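Ice-binding protein (Colwellia, PDB 3WP9) binds to the surface of ice crystals, inhibits their growth and suppresses ice recrystallization. Local coordinates at residues L109-Y114 with D134-Q139; G102-L107 with Y114-D119; Y26-T31 with V207-N212. All blocks are in the same frame, centred on the assembly; numbering follows the deposited sequence.

Contact 1 of 3, residues L109-Y114 with D134-Q139; sequences LEPGVY and DVWIMQ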
ATOM      1  N   LEU A 109      -1.031  12.961  13.569  1.00 21.05           N
ATOM      2  CA  LEU A 109      -0.157  13.540  12.557  1.00 20.45           C
ATOM      3  C   LEU A 109      -0.993  14.497  11.687  1.00 20.51           C
ATOM      4  O   LEU A 109      -1.950  14.103  11.021  1.00 23.22           O
ATOM      5  CB  LEU A 109       0.421  12.420  11.659  1.00 20.65           C
ATOM      6  CG  LEU A 109       1.230  11.351  12.411  1.00 27.85           C
ATOM      7  CD1 LEU A 109       1.890  10.380  11.408  1.00 31.53           C
ATOM      8  CD2 LEU A 109       2.294  11.903  13.356  1.00 28.31           C
ATOM      9  N   GLU A 110      -0.604  15.775  11.655  1.00 24.24           N
ATOM     10  CA  GLU A 110      -1.257  16.730  10.757  1.00 25.39           C
ATOM     11  C   GLU A 110      -0.671  16.560   9.327  1.00 21.02           C
ATOM     12  O   GLU A 110       0.415  15.947   9.204  1.00 22.33           O
ATOM     13  CB  GLU A 110      -0.987  18.165  11.279  1.00 30.31           C
ATOM     14  CG  GLU A 110       0.518  18.390  11.562  1.00 37.39           C
ATOM     15  CD  GLU A 110       0.958  19.858  11.777  1.00 49.23           C
ATOM     16  OE1 GLU A 110       0.158  20.674  12.295  1.00 53.16           O
ATOM     17  OE2 GLU A 110       2.128  20.187  11.445  1.00 49.98           O
ATOM     18  N   PRO A 111      -1.387  17.014   8.303  1.00 23.34           N
ATOM     19  CA  PRO A 111      -0.979  16.893   6.877  1.00 23.93           C
ATOM     20  C   PRO A 111       0.423  17.467   6.722  1.00 25.26           C
ATOM     21  O   PRO A 111       0.808  18.415   7.431  1.00 28.96           O
ATOM     22  CB  PRO A 111      -2.042  17.679   6.138  1.00 26.11           C
ATOM     23  CG  PRO A 111      -3.238  17.650   7.087  1.00 24.09           C
ATOM     24  CD  PRO A 111      -2.582  17.860   8.395  1.00 22.34           C
ATOM     25  N   GLY A 112       1.228  16.877   5.875  1.00 23.45           N
ATOM     26  CA  GLY A 112       2.621  17.304   5.799  1.00 23.04           C
ATOM     27  C   GLY A 112       3.489  16.236   5.197  1.00 24.64           C
ATOM     28  O   GLY A 112       3.014  15.107   4.925  1.00 25.21           O
ATOM     29  N   VAL A 113       4.750  16.598   5.001  1.00 23.71           N
ATOM     30  CA  VAL A 113       5.801  15.654   4.598  1.00 18.69           C
ATOM     31  C   VAL A 113       6.604  15.260   5.810  1.00 20.04           C
ATOM     32  O   VAL A 113       7.121  16.084   6.560  1.00 17.94           O
ATOM     33  CB  VAL A 113       6.700  16.246   3.410  1.00 17.06           C
ATOM     34  CG1 VAL A 113       7.867  15.298   3.081  1.00 18.74           C
ATOM     35  CG2 VAL A 113       5.827  16.522   2.164  1.00 19.22           C
ATOM     36  N   TYR A 114       6.674  13.948   6.089  1.00 17.21           N
ATOM     37  CA  TYR A 114       7.391  13.428   7.225  1.00 19.04           C
ATOM     38  C   TYR A 114       8.504  12.573   6.702  1.00 18.48           C
ATOM     39  O   TYR A 114       8.289  11.755   5.802  1.00 18.91           O
ATOM     40  CB  TYR A 114       6.442  12.560   8.094  1.00 19.64           C
ATOM     41  CG  TYR A 114       5.334  13.364   8.761  1.00 19.00           C
ATOM     42  CD1 TYR A 114       4.226  13.754   8.040  1.00 19.17           C
ATOM     43  CD2 TYR A 114       5.392  13.673  10.126  1.00 22.78           C
ATOM     44  CE1 TYR A 114       3.173  14.496   8.641  1.00 22.04           C
ATOM     45  CE2 TYR A 114       4.340  14.414  10.744  1.00 22.41           C
ATOM     46  CZ  TYR A 114       3.269  14.822   9.976  1.00 22.46           C
ATOM     47  OH  TYR A 114       2.202  15.553  10.549  1.00 26.47           O
ATOM     48  N   ASP A 134      -6.370  16.970   2.339  1.00 26.56           N
ATOM     49  CA  ASP A 134      -5.069  17.086   2.913  1.00 25.83           C
ATOM     50  C   ASP A 134      -4.311  15.825   2.560  1.00 23.51           C
ATOM     51  O   ASP A 134      -4.913  14.767   2.347  1.00 23.88           O
ATOM     52  CB  ASP A 134      -5.144  17.202   4.419  1.00 29.93           C
ATOM     53  CG  ASP A 134      -5.725  18.539   4.875  1.00 38.45           C
ATOM     54  OD1 ASP A 134      -5.523  19.530   4.116  1.00 38.41           O
ATOM     55  OD2 ASP A 134      -6.378  18.579   5.951  1.00 34.34           O
ATOM     56  N   VAL A 135      -3.010  15.971   2.570  1.00 23.13           N
ATOM     57  CA  VAL A 135      -2.125  14.928   2.065  1.00 24.03           C
ATOM     58  C   VAL A 135      -0.989  14.739   3.064  1.00 21.33           C
ATOM     59  O   VAL A 135      -0.436  15.692   3.687  1.00 21.92           O
ATOM     60  CB  VAL A 135      -1.649  15.288   0.638  1.00 22.65           C
ATOM     61  CG1 VAL A 135      -0.531  14.331   0.161  1.00 24.58           C
ATOM     62  CG2 VAL A 135      -2.779  15.248  -0.335  1.00 21.34           C
ATOM     63  N   TRP A 136      -0.626  13.443   3.242  1.00 19.63           N
ATOM     64  CA  TRP A 136       0.521  13.066   4.031  1.00 19.12           C
ATOM     65  C   TRP A 136       1.435  12.210   3.158  1.00 16.55           C
ATOM     66  O   TRP A 136       0.966  11.379   2.412  1.00 18.93           O
ATOM     67  CB  TRP A 136       0.129  12.180   5.236  1.00 18.50           C
ATOM     68  CG  TRP A 136      -0.726  12.814   6.299  1.00 18.11           C
ATOM     69  CD1 TRP A 136      -0.330  13.215   7.535  1.00 21.33           C
ATOM     70  CD2 TRP A 136      -2.121  13.091   6.189  1.00 18.36           C
ATOM     71  NE1 TRP A 136      -1.424  13.711   8.226  1.00 22.35           N
ATOM     72  CE2 TRP A 136      -2.521  13.667   7.413  1.00 19.58           C
ATOM     73  CE3 TRP A 136      -3.077  12.889   5.184  1.00 16.90           C
ATOM     74  CZ2 TRP A 136      -3.851  14.069   7.651  1.00 18.32           C
ATOM     75  CZ3 TRP A 136      -4.422  13.318   5.409  1.00 20.38           C
ATOM     76  CH2 TRP A 136      -4.762  13.882   6.629  1.00 16.45           C
ATOM     77  N   ILE A 137       2.697  12.603   3.153  1.00 15.84           N
ATOM     78  CA  ILE A 137       3.697  11.790   2.548  1.00 16.98           C
ATOM     79  C   ILE A 137       4.719  11.368   3.599  1.00 17.49           C
ATOM     80  O   ILE A 137       5.376  12.174   4.303  1.00 17.05           O
ATOM     81  CB  ILE A 137       4.300  12.492   1.265  1.00 19.41           C
ATOM     82  CG1 ILE A 137       3.246  12.789   0.143  1.00 20.06           C
ATOM     83  CG2 ILE A 137       5.497  11.660   0.801  1.00 20.23           C
ATOM     84  CD1 ILE A 137       3.893  13.512  -1.023  1.00 23.99           C
ATOM     85  N   MET A 138       4.843  10.019   3.750  1.00 15.36           N
ATOM     86  CA  MET A 138       5.689   9.432   4.736  1.00 15.98           C
ATOM     87  C   MET A 138       6.924   8.839   4.049  1.00 15.73           C
ATOM     88  O   MET A 138       6.838   7.856   3.378  1.00 16.71           O
ATOM     89  CB  MET A 138       4.935   8.359   5.550  1.00 18.73           C
ATOM     90  CG  MET A 138       3.476   8.730   5.796  1.00 19.69           C
ATOM     91  SD  MET A 138       3.289  10.090   6.910  1.00 23.25           S
ATOM     92  CE  MET A 138       3.916   9.440   8.397  1.00 21.36           C
ATOM     93  N   GLN A 139       8.067   9.432   4.327  1.00 15.63           N
ATOM     94  CA  GLN A 139       9.320   9.090   3.609  1.00 15.76           C
ATOM     95  C   GLN A 139      10.176   8.291   4.549  1.00 16.63           C
ATOM     96  O   GLN A 139      10.774   8.838   5.479  1.00 17.90           O
ATOM     97  CB  GLN A 139      10.071  10.372   3.198  1.00 15.29           C
ATOM     98  CG  GLN A 139       9.257  11.128   2.230  1.00 17.18           C
ATOM     99  CD  GLN A 139       9.848  12.497   1.975  1.00 20.04           C
ATOM    100  OE1 GLN A 139      10.632  13.006   2.770  1.00 21.36           O
ATOM    101  NE2 GLN A 139       9.527  13.056   0.850  1.00 19.73           N
TER
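W136, Y114, M138, L109 and P111 form the apolar centre between 109-114 and 134-139. The backbone of P111 lies over one face of the W136 indole, its CA 3.6 Å from the centroid of the five-membered ring, a CH-pi contact. On the same side of the sheet the side chains of Y114 and W136 lie side by side, pointing the same way, and Y114 CE1 comes 3.9 Å from W136 CD1. M138 lies beside Y114 in turn, its chain bent at both chi2 and chi3, which brings SD obliquely toward the ring in a Met-aromatic contact and carries CE to within 3.7 Å of L109 CD1. F128 of strand 126-129 packs against W136 edge-to-face and also touches L109 and M138. V113 and I137 point to the other face, covered in part by P3 and V6.

Farther out, P111 CG rests against D134 CB, while the carboxylate of D134 is held by the backbone N of T131 and of A1. The indole nitrogen is also satisfied: W136 NE1 donates to L109 O over 2.9 Å, approaching from well above the carbonyl plane. At the polar edge the backbones pair through four bonds, G112 N to V135 O, I137 N to G112 O, Y114 N to I137 O and Q139 N to Y114 O. The bond from Y114 N is almost straight, 177° at the hydrogen. Strands 112-114 and 136-139 are inclined by only 10°, with G112, V113 and Y114 opposite W136, I137 and M138. Such parallel, in-register stacking of one coil on the next, with like positions aligned on each face, is the hallmark of the right-handed beta-helix.

Contact 2 of 3, residues G102-L107 with Y114-D119; sequences GEIGGL and YKWSSD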
ATOM      1  N   GLY A 102      11.206   7.534  15.152  1.00 22.72           N
ATOM      2  CA  GLY A 102      10.645   6.479  14.288  1.00 21.31           C
ATOM      3  C   GLY A 102       9.449   5.743  14.893  1.00 20.31           C
ATOM      4  O   GLY A 102       8.872   4.941  14.204  1.00 19.81           O
ATOM      5  N   GLU A 103       9.114   5.993  16.148  1.00 18.49           N
ATOM      6  CA  GLU A 103       7.866   5.361  16.750  1.00 19.10           C
ATOM      7  C   GLU A 103       6.745   6.387  16.577  1.00 17.92           C
ATOM      8  O   GLU A 103       6.816   7.489  17.164  1.00 19.77           O
ATOM      9  CB  GLU A 103       8.098   4.995  18.222  1.00 16.85           C
ATOM     10  CG  GLU A 103       6.777   4.588  18.900  1.00 19.98           C
ATOM     11  CD  GLU A 103       6.208   3.335  18.278  1.00 20.09           C
ATOM     12  OE1 GLU A 103       7.004   2.363  18.243  1.00 20.57           O
ATOM     13  OE2 GLU A 103       4.978   3.336  17.885  1.00 19.19           O
ATOM     14  N   ILE A 104       5.701   6.079  15.795  1.00 15.88           N
ATOM     15  CA  ILE A 104       4.650   7.036  15.558  1.00 15.42           C
ATOM     16  C   ILE A 104       3.364   6.631  16.268  1.00 15.67           C
ATOM     17  O   ILE A 104       2.385   7.358  16.198  1.00 18.30           O
ATOM     18  CB  ILE A 104       4.381   7.292  14.064  1.00 16.94           C
ATOM     19  CG1 ILE A 104       4.070   6.022  13.226  1.00 16.13           C
ATOM     20  CG2 ILE A 104       5.644   7.896  13.411  1.00 18.14           C
ATOM     21  CD1 ILE A 104       3.541   6.259  11.802  1.00 15.79           C
ATOM     22  N   GLY A 105       3.394   5.457  16.885  1.00 17.67           N
ATOM     23  CA  GLY A 105       2.196   5.073  17.680  1.00 18.73           C
ATOM     24  C   GLY A 105       1.966   6.171  18.709  1.00 19.26           C
ATOM     25  O   GLY A 105       2.924   6.716  19.269  1.00 20.26           O
ATOM     26  N   GLY A 106       0.713   6.522  18.984  1.00 20.55           N
ATOM     27  CA  GLY A 106       0.472   7.456  20.089  1.00 20.07           C
ATOM     28  C   GLY A 106       0.606   8.906  19.687  1.00 20.71           C
ATOM     29  O   GLY A 106       0.734   9.764  20.552  1.00 21.89           O
ATOM     30  N   LEU A 107       0.616   9.146  18.378  1.00 17.47           N
ATOM     31  CA  LEU A 107       0.607  10.477  17.730  1.00 18.46           C
ATOM     32  C   LEU A 107      -0.567  10.713  16.795  1.00 18.13           C
ATOM     33  O   LEU A 107      -1.092   9.844  16.122  1.00 20.56           O
ATOM     34  CB  LEU A 107       1.958  10.681  16.944  1.00 19.53           C
ATOM     35  CG  LEU A 107       3.236  10.643  17.774  1.00 21.56           C
ATOM     36  CD1 LEU A 107       4.456  10.787  16.813  1.00 22.61           C
ATOM     37  CD2 LEU A 107       3.267  11.689  18.840  1.00 23.74           C
ATOM     38  N   TYR A 114       6.674  13.948   6.089  1.00 17.21           N
ATOM     39  CA  TYR A 114       7.391  13.428   7.225  1.00 19.04           C
ATOM     40  C   TYR A 114       8.504  12.573   6.702  1.00 18.48           C
ATOM     41  O   TYR A 114       8.289  11.755   5.802  1.00 18.91           O
ATOM     42  CB  TYR A 114       6.442  12.560   8.094  1.00 19.64           C
ATOM     43  CG  TYR A 114       5.334  13.364   8.761  1.00 19.00           C
ATOM     44  CD1 TYR A 114       4.226  13.754   8.040  1.00 19.17           C
ATOM     45  CD2 TYR A 114       5.392  13.673  10.126  1.00 22.78           C
ATOM     46  CE1 TYR A 114       3.173  14.496   8.641  1.00 22.04           C
ATOM     47  CE2 TYR A 114       4.340  14.414  10.744  1.00 22.41           C
ATOM     48  CZ  TYR A 114       3.269  14.822   9.976  1.00 22.46           C
ATOM     49  OH  TYR A 114       2.202  15.553  10.549  1.00 26.47           O
ATOM     50  N   LYS A 115       9.644  12.697   7.320  1.00 19.90           N
ATOM     51  CA  LYS A 115      10.804  11.948   6.875  1.00 20.92           C
ATOM     52  C   LYS A 115      11.512  11.285   8.036  1.00 19.89           C
ATOM     53  O   LYS A 115      11.748  11.896   9.099  1.00 18.31           O
ATOM     54  CB  LYS A 115      11.760  12.905   6.125  1.00 22.42           C
ATOM     55  CG  LYS A 115      13.070  12.211   5.739  1.00 26.76           C
ATOM     56  CD  LYS A 115      14.045  13.129   5.017  1.00 33.66           C
ATOM     57  CE  LYS A 115      13.484  13.494   3.652  1.00 34.16           C
ATOM     58  NZ  LYS A 115      13.462  12.289   2.763  1.00 38.25           N
ATOM     59  N   TRP A 116      11.920  10.025   7.822  1.00 17.39           N
ATOM     60  CA  TRP A 116      12.681   9.308   8.798  1.00 18.31           C
ATOM     61  C   TRP A 116      13.845   8.677   8.076  1.00 16.63           C
ATOM     62  O   TRP A 116      13.651   8.059   7.015  1.00 17.43           O
ATOM     63  CB  TRP A 116      11.874   8.156   9.425  1.00 17.59           C
ATOM     64  CG  TRP A 116      10.757   8.651  10.337  1.00 16.92           C
ATOM     65  CD1 TRP A 116      10.842   8.870  11.702  1.00 19.32           C
ATOM     66  CD2 TRP A 116       9.443   8.959   9.948  1.00 17.49           C
ATOM     67  NE1 TRP A 116       9.602   9.314  12.179  1.00 20.00           N
ATOM     68  CE2 TRP A 116       8.731   9.357  11.127  1.00 16.01           C
ATOM     69  CE3 TRP A 116       8.758   8.920   8.722  1.00 16.09           C
ATOM     70  CZ2 TRP A 116       7.398   9.719  11.086  1.00 16.73           C
ATOM     71  CZ3 TRP A 116       7.416   9.314   8.683  1.00 17.62           C
ATOM     72  CH2 TRP A 116       6.754   9.702   9.875  1.00 15.88           C
ATOM     73  N   SER A 117      14.975   8.752   8.714  1.00 16.47           N
ATOM     74  CA  SER A 117      16.191   8.151   8.163  1.00 21.59           C
ATOM     75  C   SER A 117      16.393   6.730   8.775  1.00 25.49           C
ATOM     76  O   SER A 117      17.407   6.076   8.595  1.00 27.34           O
ATOM     77  CB  SER A 117      17.384   9.076   8.430  1.00 21.84           C
ATOM     78  OG  SER A 117      17.723   9.111   9.812  1.00 21.78           O
ATOM     79  N   SER A 118      15.346   6.231   9.410  1.00 22.52           N
ATOM     80  CA  SER A 118      15.374   5.042  10.223  1.00 21.84           C
ATOM     81  C   SER A 118      14.183   4.176   9.777  1.00 19.37           C
ATOM     82  O   SER A 118      13.397   4.547   8.903  1.00 16.49           O
ATOM     83  CB  SER A 118      15.126   5.444  11.736  1.00 21.65           C
ATOM     84  OG  SER A 118      13.863   6.179  11.935  1.00 21.08           O
ATOM     85  N   ASP A 119      14.040   3.081  10.499  1.00 19.73           N
ATOM     86  CA  ASP A 119      12.778   2.321  10.480  1.00 16.41           C
ATOM     87  C   ASP A 119      11.672   3.172  11.163  1.00 17.71           C
ATOM     88  O   ASP A 119      11.936   4.101  11.990  1.00 19.85           O
ATOM     89  CB  ASP A 119      12.965   1.070  11.349  1.00 20.25           C
ATOM     90  CG  ASP A 119      14.022   0.104  10.825  1.00 27.30           C
ATOM     91  OD1 ASP A 119      14.291   0.037   9.615  1.00 23.35           O
ATOM     92  OD2 ASP A 119      14.568  -0.665  11.652  1.00 29.37           O
TER
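W116 meets G102 and I104 where the loop 102-107 of one coil passes strand 114-116 of the next, at one end of the right-handed beta-helix. The loop turns back through a type II beta turn from I104 to L107 and, through backbone bonds of G102 and I104 to N121, runs along strand 120-122.

The apolar contact rests on one methyl group and one ring. I104 CG2 reaches W116 CZ2 at 3.4 Å, the two side chains meeting at about a right angle. At chi1 55° CG1 of I104 sits between the backbone N and the carbonyl carbon, and CG2, anti to that carbon, is the branch turned to the indole. At the five-membered end of the ring G102 CA approaches W116 CD1 to 3.5 Å. W116 NE1 bonds to L99 O, which helps fix the rotation of the indole, and M138 and I140 of the neighbouring strand also touch it.

A weaker polar contact involves G102 again. Its CA lies 3.5 Å from D119 O in a CA-H...O contact, and a beta carbon at G102 would be directed into this same oxygen.

The conventional hydrogen bonds lie within a segment or lead to residues outside both. E103, just before the turn, holds the N-H of G105 in it: G105 N donates to E103 OE2 at 2.8 Å, on the anti side of the carboxylate, while E103 OE1 is bonded to S123 OG. L107 N to I104 O, at 3.3 Å, is weak. On the facing segment D119 OD1 is taken by N143 N, and S118 OG, folded back over its own backbone, donates to D119 O at 2.8 Å.

Contact 3 of 3, residues Y26-T31 with V207-N212; sequences YPSTVT and VTLQKN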
ATOM      1  N   TYR A  26      -4.967 -18.582   2.154  1.00 18.21           N
ATOM      2  CA  TYR A  26      -6.413 -18.517   1.877  1.00 20.00           C
ATOM      3  C   TYR A  26      -7.206 -18.634   3.193  1.00 19.78           C
ATOM      4  O   TYR A  26      -6.805 -19.343   4.116  1.00 17.93           O
ATOM      5  CB  TYR A  26      -6.743 -19.726   0.982  1.00 24.41           C
ATOM      6  CG  TYR A  26      -8.131 -19.796   0.431  1.00 32.14           C
ATOM      7  CD1 TYR A  26      -8.429 -19.220  -0.818  1.00 34.21           C
ATOM      8  CD2 TYR A  26      -9.148 -20.464   1.120  1.00 37.06           C
ATOM      9  CE1 TYR A  26      -9.712 -19.266  -1.373  1.00 35.21           C
ATOM     10  CE2 TYR A  26     -10.443 -20.525   0.576  1.00 38.29           C
ATOM     11  CZ  TYR A  26     -10.724 -19.908  -0.653  1.00 43.17           C
ATOM     12  OH  TYR A  26     -12.004 -19.942  -1.193  1.00 43.10           O
ATOM     13  N   PRO A  27      -8.341 -17.960   3.292  1.00 17.25           N
ATOM     14  CA  PRO A  27      -8.895 -17.050   2.260  1.00 18.19           C
ATOM     15  C   PRO A  27      -8.702 -15.559   2.574  1.00 18.33           C
ATOM     16  O   PRO A  27      -8.824 -15.160   3.733  1.00 19.51           O
ATOM     17  CB  PRO A  27     -10.410 -17.335   2.380  1.00 20.10           C
ATOM     18  CG  PRO A  27     -10.642 -17.541   3.848  1.00 18.25           C
ATOM     19  CD  PRO A  27      -9.332 -18.274   4.340  1.00 20.87           C
ATOM     20  N   SER A  28      -8.438 -14.786   1.537  1.00 16.95           N
ATOM     21  CA  SER A  28      -8.346 -13.364   1.633  1.00 18.64           C
ATOM     22  C   SER A  28      -9.434 -12.856   0.735  1.00 18.46           C
ATOM     23  O   SER A  28      -9.972 -13.636  -0.050  1.00 19.25           O
ATOM     24  CB  SER A  28      -6.988 -12.898   1.096  1.00 19.22           C
ATOM     25  OG  SER A  28      -6.044 -13.216   2.107  1.00 17.71           O
ATOM     26  N   THR A  29      -9.756 -11.591   0.870  1.00 18.63           N
ATOM     27  CA  THR A  29     -10.672 -10.925  -0.043  1.00 20.15           C
ATOM     28  C   THR A  29     -10.039  -9.658  -0.495  1.00 17.46           C
ATOM     29  O   THR A  29      -9.616  -8.817   0.349  1.00 18.72           O
ATOM     30  CB  THR A  29     -11.945 -10.537   0.702  1.00 21.62           C
ATOM     31  OG1 THR A  29     -12.595 -11.727   1.143  1.00 31.50           O
ATOM     32  CG2 THR A  29     -12.910  -9.849  -0.252  1.00 26.59           C
ATOM     33  N   VAL A  30      -9.881  -9.494  -1.794  1.00 19.40           N
ATOM     34  CA  VAL A  30      -9.285  -8.304  -2.348  1.00 17.19           C
ATOM     35  C   VAL A  30     -10.385  -7.638  -3.193  1.00 21.14           C
ATOM     36  O   VAL A  30     -10.842  -8.268  -4.129  1.00 22.75           O
ATOM     37  CB  VAL A  30      -8.054  -8.618  -3.234  1.00 18.97           C
ATOM     38  CG1 VAL A  30      -7.462  -7.352  -3.787  1.00 17.78           C
ATOM     39  CG2 VAL A  30      -7.032  -9.375  -2.375  1.00 18.11           C
ATOM     40  N   THR A  31     -10.855  -6.471  -2.757  1.00 22.74           N
ATOM     41  CA  THR A  31     -11.841  -5.741  -3.598  1.00 26.13           C
ATOM     42  C   THR A  31     -11.070  -4.707  -4.413  1.00 25.43           C
ATOM     43  O   THR A  31     -10.670  -3.680  -3.841  1.00 35.05           O
ATOM     44  CB  THR A  31     -12.851  -5.014  -2.694  1.00 26.83           C
ATOM     45  OG1 THR A  31     -13.571  -5.969  -1.884  1.00 30.50           O
ATOM     46  CG2 THR A  31     -13.863  -4.254  -3.554  1.00 28.82           C
ATOM     47  N   VAL A 207       4.253  -9.150  -2.891  1.00 11.67           N
ATOM     48  CA  VAL A 207       3.260  -8.969  -1.827  1.00 11.67           C
ATOM     49  C   VAL A 207       2.859 -10.315  -1.203  1.00 11.31           C
ATOM     50  O   VAL A 207       2.500 -11.216  -1.955  1.00 12.08           O
ATOM     51  CB  VAL A 207       2.014  -8.194  -2.384  1.00 12.72           C
ATOM     52  CG1 VAL A 207       0.979  -8.096  -1.284  1.00 11.78           C
ATOM     53  CG2 VAL A 207       2.427  -6.836  -2.961  1.00 13.20           C
ATOM     54  N   THR A 208       2.853 -10.421   0.131  1.00 11.62           N
ATOM     55  CA  THR A 208       2.400 -11.681   0.788  1.00 12.12           C
ATOM     56  C   THR A 208       1.178 -11.372   1.661  1.00 12.22           C
ATOM     57  O   THR A 208       1.228 -10.432   2.413  1.00 13.29           O
ATOM     58  CB  THR A 208       3.590 -12.370   1.572  1.00 16.82           C
ATOM     59  OG1 THR A 208       3.907 -11.598   2.761  1.00 19.66           O
ATOM     60  CG2 THR A 208       4.903 -12.456   0.664  1.00 19.41           C
ATOM     61  N   LEU A 209       0.090 -12.129   1.494  1.00 11.79           N
ATOM     62  CA  LEU A 209      -1.115 -11.898   2.283  1.00 12.18           C
ATOM     63  C   LEU A 209      -1.378 -13.138   3.112  1.00 13.26           C
ATOM     64  O   LEU A 209      -1.047 -14.286   2.683  1.00 13.93           O
ATOM     65  CB  LEU A 209      -2.354 -11.719   1.374  1.00 12.67           C
ATOM     66  CG  LEU A 209      -2.220 -10.573   0.335  1.00 13.79           C
ATOM     67  CD1 LEU A 209      -3.556 -10.626  -0.506  1.00 15.40           C
ATOM     68  CD2 LEU A 209      -1.943  -9.216   1.025  1.00 13.79           C
ATOM     69  N   GLN A 210      -2.008 -12.921   4.271  1.00 11.49           N
ATOM     70  CA  GLN A 210      -2.415 -14.035   5.100  1.00 11.84           C
ATOM     71  C   GLN A 210      -3.820 -13.712   5.597  1.00 11.95           C
ATOM     72  O   GLN A 210      -3.957 -12.933   6.520  1.00 11.69           O
ATOM     73  CB  GLN A 210      -1.514 -14.298   6.319  1.00 13.85           C
ATOM     74  CG  GLN A 210      -0.150 -14.718   5.912  1.00 15.19           C
ATOM     75  CD  GLN A 210       0.795 -14.781   7.138  1.00 19.59           C
ATOM     76  OE1 GLN A 210       0.380 -14.595   8.309  1.00 22.87           O
ATOM     77  NE2 GLN A 210       2.085 -14.893   6.849  1.00 18.38           N
ATOM     78  N   LYS A 211      -4.830 -14.387   5.027  1.00 13.34           N
ATOM     79  CA  LYS A 211      -6.236 -14.201   5.498  1.00 13.10           C
ATOM     80  C   LYS A 211      -6.645 -12.695   5.679  1.00 13.28           C
ATOM     81  O   LYS A 211      -7.044 -12.294   6.770  1.00 15.44           O
ATOM     82  CB  LYS A 211      -6.522 -14.997   6.755  1.00 14.41           C
ATOM     83  CG  LYS A 211      -6.201 -16.487   6.536  1.00 16.35           C
ATOM     84  CD  LYS A 211      -6.471 -17.298   7.771  1.00 17.24           C
ATOM     85  CE  LYS A 211      -6.427 -18.796   7.506  1.00 19.12           C
ATOM     86  NZ  LYS A 211      -6.213 -19.546   8.797  1.00 26.40           N
ATOM     87  N   ASN A 212      -6.441 -11.883   4.640  1.00 11.59           N
ATOM     88  CA  ASN A 212      -6.642 -10.432   4.834  1.00 12.00           C
ATOM     89  C   ASN A 212      -7.855  -9.956   4.005  1.00 13.37           C
ATOM     90  O   ASN A 212      -8.333 -10.644   3.158  1.00 15.41           O
ATOM     91  CB  ASN A 212      -5.456  -9.652   4.309  1.00 13.58           C
ATOM     92  CG  ASN A 212      -4.150 -10.076   5.007  1.00 12.54           C
ATOM     93  OD1 ASN A 212      -3.170 -10.518   4.329  1.00 13.73           O
ATOM     94  ND2 ASN A 212      -4.110  -9.868   6.330  1.00 13.76           N
TER
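S28 OG accepts the backbone N-H of N212 at 2.9 Å, nearly straight at 165°. One residue on, the chains exchange a second bond, T29 N to N212 O, also 2.9 Å long, with the donor almost in line with the carbonyl. Around this pair K211 spreads along Y26 and P27, the residues before S28: its CA-H points to P27 O, with K211 CA 3.3 Å from that oxygen, and its extended side chain passes Y26 O, which K211 CE approaches to 3.5 Å. Inward, V30 CG2 and L209 CD1 are 4.1 Å apart, the side chains meeting at about a right angle, and I16 of strand 14-18 touches both.

The arrangement is a corner of the right-handed beta-helix, where two coils turn together from one parallel sheet into the next: strand 207-210 lies beside 22-25 before the bend, and 213-215 beside 29-31 after it. K211 makes the bend with left-handed backbone angles, phi 47° and psi 53°, and Y26 is joined to P27 by a cis peptide.

Outside the first shell, S28 OG also bonds to D24 OD1, so the hydroxyl links the two coils and the preceding strand. An alanine here would probably leave both N212 N and D24 OD1 without this mate and let the corner shift. N212 is positioned through its side chain as well: OD1 takes Q210 N at 2.7 Å across the bend, and ND2 is bonded to N192 O and T195 O of the preceding coil. Q210 OE1 in turn holds T193 OG1, a probable ice-binding residue, while V207 and T208, farther back on the strand, belong to a T-A/G-X-T/N motif assigned to ice binding by similarity.

From the N terminus, 26-31 comes first but waits some 175 residues for 207-212, so contact 3 closes a long loop holding helix 71-89 and many of the coils. Contacts 1 and 2 are nested inside it. Contact 2 closes a short loop, 102-107 onto 114-119; before it ends, contact 1 has begun at 109-114, and its partner 134-139 follows one coil later, so the two cross and share Y114. They also touch, W116 N lying 2.9 Å from Q139 O, a probable hydrogen bond. Together they build one end of the beta-helix, whereas contact 3, its centre about 28 Å from that of contact 1, joins early strands to the late coils beyond the chain's centre.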